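Local atomic coordinates of protein DJ-1 homolog D (Arabidopsis thaliana, PDB entry 4OGG), a protein that belongs to the DJ-1/PfpI family and carries two tandem DJ-1/PfpI-type alpha/beta domains in one chain. Residues E299-N302 with P306-S309. Residues are numbered along the deposited sequence; the frame is centred on the assembly and turned at random.
Sequences EFMN and PVAS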
ATOM      1  N   GLU C 299      -2.378 -38.695 -11.370  1.00 32.03           N
ATOM      2  CA  GLU C 299      -1.609 -39.309 -12.443  1.00 34.52           C
ATOM      3  C   GLU C 299      -0.131 -39.416 -12.076  1.00 33.98           C
ATOM      4  O   GLU C 299       0.461 -40.491 -12.174  1.00 34.75           O
ATOM      5  CB  GLU C 299      -1.770 -38.501 -13.730  1.00 36.87           C
ATOM      6  CG  GLU C 299      -1.168 -39.163 -14.953  1.00 42.55           C
ATOM      7  CD  GLU C 299      -1.546 -38.456 -16.236  1.00 44.98           C
ATOM      8  OE1 GLU C 299      -2.759 -38.278 -16.481  1.00 47.02           O
ATOM      9  OE2 GLU C 299      -0.632 -38.082 -17.002  1.00 48.04           O
ATOM     10  N   PHE C 300       0.466 -38.304 -11.654  1.00 32.90           N
ATOM     11  CA  PHE C 300       1.875 -38.311 -11.270  1.00 32.09           C
ATOM     12  C   PHE C 300       2.118 -39.233 -10.088  1.00 31.80           C
ATOM     13  O   PHE C 300       3.119 -39.947 -10.043  1.00 31.63           O
ATOM     14  CB  PHE C 300       2.352 -36.902 -10.906  1.00 31.85           C
ATOM     15  CG  PHE C 300       2.696 -36.049 -12.093  1.00 31.38           C
ATOM     16  CD1 PHE C 300       1.698 -35.486 -12.882  1.00 31.51           C
ATOM     17  CD2 PHE C 300       4.028 -35.809 -12.423  1.00 31.04           C
ATOM     18  CE1 PHE C 300       2.022 -34.694 -13.983  1.00 32.18           C
ATOM     19  CE2 PHE C 300       4.363 -35.021 -13.521  1.00 30.27           C
ATOM     20  CZ  PHE C 300       3.359 -34.461 -14.302  1.00 31.80           C
ATOM     21  N   MET C 301       1.205 -39.214  -9.126  1.00 31.91           N
ATOM     22  CA  MET C 301       1.342 -40.058  -7.948  1.00 32.81           C
ATOM     23  C   MET C 301       1.248 -41.534  -8.327  1.00 34.25           C
ATOM     24  O   MET C 301       1.971 -42.368  -7.780  1.00 34.69           O
ATOM     25  CB  MET C 301       0.271 -39.702  -6.913  1.00 32.06           C
ATOM     26  CG  MET C 301       0.441 -38.312  -6.293  1.00 30.32           C
ATOM     27  SD  MET C 301       2.043 -38.089  -5.472  1.00 29.78           S
ATOM     28  CE  MET C 301       1.771 -38.987  -3.952  1.00 29.19           C
ATOM     29  N   ASN C 302       0.364 -41.853  -9.267  1.00 35.71           N
ATOM     30  CA  ASN C 302       0.203 -43.232  -9.709  1.00 37.51           C
ATOM     31  C   ASN C 302       1.404 -43.681 -10.531  1.00 37.95           C
ATOM     32  O   ASN C 302       1.899 -44.792 -10.359  1.00 38.99           O
ATOM     33  CB  ASN C 302      -1.080 -43.394 -10.530  1.00 38.81           C
ATOM     34  CG  ASN C 302      -2.328 -43.222  -9.691  1.00 40.14           C
ATOM     35  OD1 ASN C 302      -2.406 -43.724  -8.568  1.00 42.14           O
ATOM     36  ND2 ASN C 302      -3.317 -42.522 -10.233  1.00 40.56           N
ATOM     37  N   PRO C 306       8.262 -38.035  -9.576  1.00 27.51           N
ATOM     38  CA  PRO C 306       8.548 -37.091  -8.493  1.00 26.11           C
ATOM     39  C   PRO C 306       7.532 -35.954  -8.400  1.00 25.32           C
ATOM     40  O   PRO C 306       7.189 -35.326  -9.403  1.00 24.16           O
ATOM     41  CB  PRO C 306       9.948 -36.590  -8.840  1.00 25.63           C
ATOM     42  CG  PRO C 306      10.571 -37.790  -9.491  1.00 25.86           C
ATOM     43  CD  PRO C 306       9.460 -38.258 -10.406  1.00 27.27           C
ATOM     44  N   VAL C 307       7.041 -35.717  -7.188  1.00 24.04           N
ATOM     45  CA  VAL C 307       6.081 -34.652  -6.927  1.00 23.13           C
ATOM     46  C   VAL C 307       6.625 -33.861  -5.745  1.00 21.95           C
ATOM     47  O   VAL C 307       6.886 -34.422  -4.678  1.00 22.47           O
ATOM     48  CB  VAL C 307       4.678 -35.211  -6.567  1.00 23.32           C
ATOM     49  CG1 VAL C 307       3.724 -34.066  -6.245  1.00 22.92           C
ATOM     50  CG2 VAL C 307       4.127 -36.028  -7.727  1.00 23.25           C
ATOM     51  N   ALA C 308       6.820 -32.564  -5.949  1.00 20.43           N
ATOM     52  CA  ALA C 308       7.345 -31.696  -4.906  1.00 19.60           C
ATOM     53  C   ALA C 308       6.321 -30.616  -4.581  1.00 19.22           C
ATOM     54  O   ALA C 308       5.975 -29.799  -5.431  1.00 19.04           O
ATOM     55  CB  ALA C 308       8.653 -31.068  -5.366  1.00 20.12           C
ATOM     56  N   SER C 309       5.835 -30.625  -3.345  1.00 18.33           N
ATOM     57  CA  SER C 309       4.836 -29.657  -2.909  1.00 18.23           C
ATOM     58  C   SER C 309       5.362 -28.921  -1.688  1.00 16.98           C
ATOM     59  O   SER C 309       5.992 -29.520  -0.823  1.00 17.48           O
ATOM     60  CB  SER C 309       3.531 -30.379  -2.565  1.00 17.32           C
ATOM     61  OG  SER C 309       2.491 -29.462  -2.275  1.00 19.46           O
TER
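In the alpha/beta sandwich of the second DJ-1/PfpI region, the last turn of helix 291-302 packs on the start of strand 307-309 through Phe300, Met301 and Val307. Four residues, the last of them Pro306, link helix and strand, and the nearest alpha carbons, CA of Phe300 and CA of Val307, lie 7.1 Å apart. One methyl does most of the joining: Val307 CG2 sits 3.7 Å from Phe300 CB and equally 3.7 Å from Met301 SD, so it touches two successive residues of the helix. Its place follows from a chi1 of 178°, which sets CG1 anti to the backbone N and leaves CG2 beside that nitrogen, facing the helix. Met301 reaches the valine by bending at chi2 and chi3 (-77° at the latter), and its side chain crosses that of Val307 at roughly a right angle. The Phe300 ring only approaches the residue before the strand, its CD2 lying 4.4 Å from Pro306 O, obliquely. No hydrogen bond joins the two segments, and the three main contact residues are buried. Lys305 makes a cation-pi contact with Phe300, while backbone hydrogen bonds of Val307 with Val361 and of Ala308 with Leu276 hold the strand between its parallel neighbours. Such apolar packing of a helix end against the strand that follows is typical of a right-handed beta-alpha-beta crossover, here from strand 275-278 to strand 307-309.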